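Local coordinates for protein botulinum neurotoxin type G (Clostridium botulinum, PDB 3MPP) that serves as the receptor-binding part of a clostridial neurotoxin, attaching the toxin to the surface of its target cell, at residues A[66-71]-A[206-211]; A[317-322]-A[338-343]. The protein carries 4 engineered substitutions. All blocks are in the same frame, centred on the assembly; numbering follows the deposited sequence.

The two contacts lie in different halves of the receptor-binding domain, on opposite sides of the chain's centre. Their centres are 52 Å apart and their nearest atoms about 35 Å, so neither touches the other, and they share no sheet. Contact 1 closes along the chain before contact 2 opens. It belongs to the N-terminal subdomain and joins strand 67-74 to the loop that runs from strand 195-204 into helix 210-220. Contact 2 belongs to the C-terminal subdomain and pairs strands 320-325 and 332-339, neighbours in sequence. The first thus ties together distant parts of the chain, the second the two arms of one hairpin, each within its own subdomain.

Contact 1 (A[66-71]-A[206-211]); sequences NFSINF and RELNAT
The Ser68 hydroxyl lies beside its own backbone N and anti to its carbonyl carbon (chi1 -53°), a torsion that turns OG from strand 67-74 into the extended link Arg206 to Leu208. Two bonds grip it there. Ser68 OG donates to Arg206 O at 2.6 Å, lying in the carbonyl plane on a lone pair, and it accepts from Leu208 N at 3.0 Å in a nearly straight bond (166°). Serine suits this buried place because one small hydroxyl can give and take at once, satisfying two backbone groups of the link. Phe67 CA lies 3.6 Å from Arg206 O in a CA-H...O contact, and Arg206 CA lies 3.5 Å from Asn66 O in a similar contact.

In the N-terminal subdomain, related to the concanavalin-like lectins and built of antiparallel sheets, strand 67-74 runs between strands 144-150 and 195-204. Ser68 still bonds through its backbone to Phe204; beyond that pair the chain leaves the sheet for helix 210-220, and the hydroxyl carries the connection on to Leu208.

Leu208 brings its CG to 3.9 Å from Ser68 OG, while its side chain also touches Val213 and Arg216 of helix 210-220; an apolar leucine can pack between strand and helix without needing a polar partner. Asn209 is the N-cap: its OD1 accepts from Glu212 N. On Glu207, CG is anti to the backbone N, and the extended chain crosses that of Asn66, with carboxylate and amide planes 78° apart. Glu207 also comes close to the like charge of Asp151, which could favour protonation of one of the two. Phe67, its CB directed away from 206-211, offers a flat ring to Trp103.

Contact 2 (A[317-322]-A[338-343]); sequences DESYRV and APINDD
Arg321 and Ala338 exchange two backbone hydrogen bonds. Ala338 N gives to Arg321 O at 3.1 Å, almost straight (171°) and in the carbonyl plane; Arg321 N gives to Ala338 O at 2.9 Å but is more bent (138°) and tilted from the plane of the Ala338 carbonyl. Past this pair a water joins the two segments, donating to Ser319 O and accepting from Ile340 N at 3.0 Å. Proline at 339 has no N-H to offer, and it ends up beside Tyr320 instead: its CD sits over one face of the ring, 4.0 Å from the centroid, a CH-pi contact suited to the polarised C-H bonds next to a proline nitrogen. The Glu318 carboxylate meets CB and CG of the same proline, OE2 lying 3.4 Å from Pro339 CG.

Arg321 has its main polar partner outside the hairpin, a salt bridge to Asp348, while NE bonds to Asn311 and Tyr309 makes a cation-pi contact. Over one face of the guanidinium, toward its rim, lies Ile340 CD1, which also touches Arg321 CB at 3.6 Å; a flexible aliphatic tip can cover both the chain and the flat group.

Further on, Asn341 OD1 accepts from Asp343 N in an Asx turn, and its ND2 bonds back to Pro339 O. The whole is the open end of an antiparallel beta hairpin, strands 320-325 and 332-339, in the beta-trefoil of the C-terminal subdomain.

Contact 1 (A[66-71]-A[206-211])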
loop_
_atom_site.group_PDB
_atom_site.type_symbol
_atom_site.label_atom_id
_atom_site.label_comp_id
_atom_site.label_asym_id
_atom_site.label_seq_id
_atom_site.Cartn_x
_atom_site.Cartn_y
_atom_site.Cartn_z
ATOM N N ASN A 66 11.018 2.370 -28.442
ATOM C CA ASN A 66 11.615 1.977 -27.166
ATOM C C ASN A 66 11.348 2.992 -26.058
ATOM O O ASN A 66 11.944 4.067 -26.028
ATOM C CB ASN A 66 13.125 1.757 -27.309
ATOM C CG ASN A 66 13.474 0.339 -27.707
ATOM O OD1 ASN A 66 12.855 -0.240 -28.597
ATOM N ND2 ASN A 66 14.473 -0.231 -27.046
ATOM N N PHE A 67 10.449 2.651 -25.142
ATOM C CA PHE A 67 10.182 3.531 -24.016
ATOM C C PHE A 67 9.593 2.756 -22.848
ATOM O O PHE A 67 9.291 1.565 -22.965
ATOM C CB PHE A 67 9.258 4.681 -24.425
ATOM C CG PHE A 67 7.817 4.286 -24.568
ATOM C CD1 PHE A 67 7.395 3.522 -25.642
ATOM C CD2 PHE A 67 6.882 4.693 -23.638
ATOM C CE1 PHE A 67 6.066 3.165 -25.776
ATOM C CE2 PHE A 67 5.554 4.339 -23.764
ATOM C CZ PHE A 67 5.145 3.575 -24.835
ATOM N N SER A 68 9.447 3.441 -21.719
ATOM C CA SER A 68 8.938 2.814 -20.509
ATOM C C SER A 68 7.987 3.754 -19.801
ATOM O O SER A 68 8.183 4.971 -19.810
ATOM C CB SER A 68 10.091 2.458 -19.569
ATOM O OG SER A 68 11.083 1.695 -20.235
ATOM N N ILE A 69 6.956 3.178 -19.191
ATOM C CA ILE A 69 5.993 3.927 -18.403
ATOM C C ILE A 69 6.060 3.402 -16.977
ATOM O O ILE A 69 6.066 2.186 -16.766
ATOM C CB ILE A 69 4.562 3.701 -18.909
ATOM C CG1 ILE A 69 4.430 4.137 -20.365
ATOM C CG2 ILE A 69 3.559 4.448 -18.031
ATOM C CD1 ILE A 69 4.790 5.582 -20.595
ATOM N N ASN A 70 6.110 4.314 -16.008
ATOM C CA ASN A 70 6.171 3.941 -14.591
ATOM C C ASN A 70 5.263 4.845 -13.777
ATOM O O ASN A 70 5.253 6.066 -13.956
ATOM C CB ASN A 70 7.620 4.008 -14.080
ATOM C CG ASN A 70 7.733 3.882 -12.551
ATOM O OD1 ASN A 70 7.316 2.883 -11.945
ATOM N ND2 ASN A 70 8.329 4.892 -11.932
ATOM N N PHE A 71 4.467 4.233 -12.910
ATOM C CA PHE A 71 3.634 4.968 -11.978
ATOM C C PHE A 71 3.106 3.990 -10.937
ATOM O O PHE A 71 3.177 2.772 -11.121
ATOM C CB PHE A 71 2.472 5.672 -12.691
ATOM C CG PHE A 71 1.513 4.736 -13.360
ATOM C CD1 PHE A 71 0.373 4.302 -12.699
ATOM C CD2 PHE A 71 1.745 4.289 -14.648
ATOM C CE1 PHE A 71 -0.516 3.425 -13.311
ATOM C CE2 PHE A 71 0.865 3.422 -15.265
ATOM C CZ PHE A 71 -0.271 2.984 -14.590
ATOM N N ARG A 206 13.531 5.245 -23.064
ATOM C CA ARG A 206 14.214 3.996 -23.370
ATOM C C ARG A 206 13.570 2.842 -22.622
ATOM O O ARG A 206 12.813 3.055 -21.676
ATOM C CB ARG A 206 15.696 4.105 -23.010
ATOM C CG ARG A 206 16.437 5.141 -23.839
ATOM C CD ARG A 206 17.731 5.590 -23.183
ATOM N NE ARG A 206 18.221 6.835 -23.769
ATOM C CZ ARG A 206 17.755 8.039 -23.450
ATOM N NH1 ARG A 206 16.786 8.160 -22.553
ATOM N NH2 ARG A 206 18.252 9.122 -24.028
ATOM N N GLU A 207 13.859 1.621 -23.056
ATOM C CA GLU A 207 13.408 0.435 -22.345
ATOM C C GLU A 207 14.308 0.187 -21.139
ATOM O O GLU A 207 15.469 -0.201 -21.293
ATOM C CB GLU A 207 13.422 -0.791 -23.263
ATOM C CG GLU A 207 13.127 -2.104 -22.544
ATOM C CD GLU A 207 13.556 -3.326 -23.337
ATOM O OE1 GLU A 207 14.181 -3.155 -24.401
ATOM O OE2 GLU A 207 13.276 -4.460 -22.893
ATOM N N LEU A 208 13.777 0.423 -19.942
ATOM C CA LEU A 208 14.516 0.139 -18.719
ATOM C C LEU A 208 14.641 -1.369 -18.550
ATOM O O LEU A 208 13.679 -2.104 -18.785
ATOM C CB LEU A 208 13.809 0.742 -17.496
ATOM C CG LEU A 208 13.683 2.266 -17.411
ATOM C CD1 LEU A 208 12.928 2.675 -16.154
ATOM C CD2 LEU A 208 15.054 2.926 -17.455
ATOM N N ASN A 209 15.824 -1.829 -18.155
ATOM C CA ASN A 209 16.040 -3.251 -17.911
ATOM C C ASN A 209 15.635 -3.666 -16.496
ATOM O O ASN A 209 15.435 -2.820 -15.625
ATOM C CB ASN A 209 17.496 -3.645 -18.200
ATOM C CG ASN A 209 18.503 -2.844 -17.380
ATOM O OD1 ASN A 209 18.289 -2.573 -16.195
ATOM N ND2 ASN A 209 19.619 -2.481 -18.008
ATOM N N ALA A 210 15.518 -4.974 -16.279
ATOM C CA ALA A 210 15.074 -5.522 -14.999
ATOM C C ALA A 210 15.836 -4.969 -13.792
ATOM O O ALA A 210 15.263 -4.792 -12.726
ATOM C CB ALA A 210 15.137 -7.046 -15.021
ATOM N N THR A 211 17.126 -4.700 -13.954
ATOM C CA THR A 211 17.920 -4.157 -12.852
ATOM C C THR A 211 17.533 -2.711 -12.571
ATOM O O THR A 211 17.397 -2.304 -11.417
ATOM C CB THR A 211 19.431 -4.216 -13.140
ATOM O OG1 THR A 211 19.840 -5.580 -13.282
ATOM C CG2 THR A 211 20.203 -3.573 -11.997
#

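Contact 2 (A[317-322]-A[338-343])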
loop_
_atom_site.group_PDB
_atom_site.type_symbol
_atom_site.label_atom_id
_atom_site.label_comp_id
_atom_site.label_asym_id
_atom_site.label_seq_id
_atom_site.Cartn_x
_atom_site.Cartn_y
_atom_site.Cartn_z
ATOM N N ASP A 317 -14.955 3.292 27.859
ATOM C CA ASP A 317 -15.040 4.748 27.855
ATOM C C ASP A 317 -13.698 5.408 28.161
ATOM O O ASP A 317 -13.407 6.495 27.661
ATOM C CB ASP A 317 -16.085 5.233 28.870
ATOM C CG ASP A 317 -17.497 4.804 28.513
ATOM O OD1 ASP A 317 -17.706 4.302 27.386
ATOM O OD2 ASP A 317 -18.403 4.978 29.364
ATOM N N GLU A 318 -12.883 4.775 28.997
ATOM C CA GLU A 318 -11.588 5.368 29.306
ATOM C C GLU A 318 -10.507 4.848 28.366
ATOM O O GLU A 318 -10.632 3.776 27.768
ATOM C CB GLU A 318 -11.192 5.169 30.779
ATOM C CG GLU A 318 -10.906 3.740 31.168
ATOM C CD GLU A 318 -10.405 3.594 32.598
ATOM O OE1 GLU A 318 -9.959 4.589 33.207
ATOM O OE2 GLU A 318 -10.449 2.460 33.114
ATOM N N SER A 319 -9.458 5.639 28.228
ATOM C CA SER A 319 -8.340 5.295 27.384
ATOM C C SER A 319 -7.554 4.174 28.040
ATOM O O SER A 319 -7.341 4.179 29.262
ATOM C CB SER A 319 -7.439 6.514 27.187
ATOM O OG SER A 319 -6.303 6.181 26.414
ATOM N N TYR A 320 -7.146 3.208 27.226
ATOM C CA TYR A 320 -6.219 2.178 27.666
ATOM C C TYR A 320 -4.932 2.402 26.904
ATOM O O TYR A 320 -4.880 3.211 25.988
ATOM C CB TYR A 320 -6.752 0.781 27.360
ATOM C CG TYR A 320 -7.685 0.226 28.411
ATOM C CD1 TYR A 320 -7.423 -0.988 29.036
ATOM C CD2 TYR A 320 -8.831 0.919 28.777
ATOM C CE1 TYR A 320 -8.289 -1.505 29.999
ATOM C CE2 TYR A 320 -9.694 0.418 29.737
ATOM C CZ TYR A 320 -9.416 -0.794 30.345
ATOM O OH TYR A 320 -10.278 -1.290 31.296
ATOM N N ARG A 321 -3.893 1.673 27.276
ATOM C CA ARG A 321 -2.600 1.843 26.645
ATOM C C ARG A 321 -1.865 0.541 26.781
ATOM O O ARG A 321 -2.158 -0.251 27.684
ATOM C CB ARG A 321 -1.818 2.960 27.343
ATOM C CG ARG A 321 -0.369 3.094 26.874
ATOM C CD ARG A 321 0.256 4.372 27.410
ATOM N NE ARG A 321 -0.396 5.540 26.833
ATOM C CZ ARG A 321 -0.139 6.791 27.195
ATOM N NH1 ARG A 321 0.758 7.043 28.148
ATOM N NH2 ARG A 321 -0.780 7.788 26.602
ATOM N N VAL A 322 -0.916 0.311 25.878
ATOM C CA VAL A 322 -0.112 -0.894 25.914
ATOM C C VAL A 322 1.050 -0.711 26.881
ATOM O O VAL A 322 1.788 0.265 26.780
ATOM C CB VAL A 322 0.436 -1.241 24.510
ATOM C CG1 VAL A 322 1.315 -2.475 24.583
ATOM C CG2 VAL A 322 -0.729 -1.452 23.495
ATOM N N ALA A 338 -3.981 -1.819 29.688
ATOM C CA ALA A 338 -4.529 -1.278 30.949
ATOM C C ALA A 338 -4.851 0.224 30.926
ATOM O O ALA A 338 -4.329 0.973 30.095
ATOM C CB ALA A 338 -3.554 -1.575 32.085
ATOM N N PRO A 339 -5.712 0.668 31.851
ATOM C CA PRO A 339 -5.890 2.112 32.033
ATOM C C PRO A 339 -4.553 2.786 32.338
ATOM O O PRO A 339 -3.647 2.167 32.910
ATOM C CB PRO A 339 -6.809 2.213 33.269
ATOM C CG PRO A 339 -7.487 0.859 33.366
ATOM C CD PRO A 339 -6.498 -0.135 32.811
ATOM N N ILE A 340 -4.447 4.055 31.970
ATOM C CA ILE A 340 -3.246 4.837 32.229
ATOM C C ILE A 340 -2.858 4.782 33.698
ATOM O O ILE A 340 -3.713 4.880 34.586
ATOM C CB ILE A 340 -3.433 6.311 31.823
ATOM C CG1 ILE A 340 -4.011 6.404 30.410
ATOM C CG2 ILE A 340 -2.109 7.070 31.936
ATOM C CD1 ILE A 340 -3.279 5.539 29.394
ATOM N N ASN A 341 -1.561 4.632 33.954
ATOM C CA ASN A 341 -1.072 4.495 35.327
ATOM C C ASN A 341 0.386 4.925 35.452
ATOM O O ASN A 341 1.097 4.996 34.445
ATOM C CB ASN A 341 -1.186 3.028 35.761
ATOM C CG ASN A 341 -0.260 2.113 34.958
ATOM O OD1 ASN A 341 0.911 1.959 35.299
ATOM N ND2 ASN A 341 -0.783 1.510 33.880
ATOM N N ASP A 342 0.823 5.162 36.690
ATOM C CA ASP A 342 2.219 5.494 36.984
ATOM C C ASP A 342 2.935 4.379 37.748
ATOM O O ASP A 342 3.757 4.638 38.628
ATOM C CB ASP A 342 2.281 6.771 37.803
ATOM C CG ASP A 342 1.855 7.984 37.007
ATOM O OD1 ASP A 342 2.272 8.092 35.839
ATOM O OD2 ASP A 342 1.101 8.812 37.546
ATOM N N ASP A 343 2.599 3.141 37.427
ATOM C CA ASP A 343 3.172 2.002 38.129
ATOM C C ASP A 343 4.493 1.676 37.437
ATOM O O ASP A 343 4.512 1.283 36.274
ATOM C CB ASP A 343 2.195 0.826 38.081
ATOM C CG ASP A 343 2.658 -0.359 38.897
ATOM O OD1 ASP A 343 3.886 -0.542 39.035
ATOM O OD2 ASP A 343 1.782 -1.105 39.398
HETATM O O HOH W 1 -7.001 5.438 31.414
#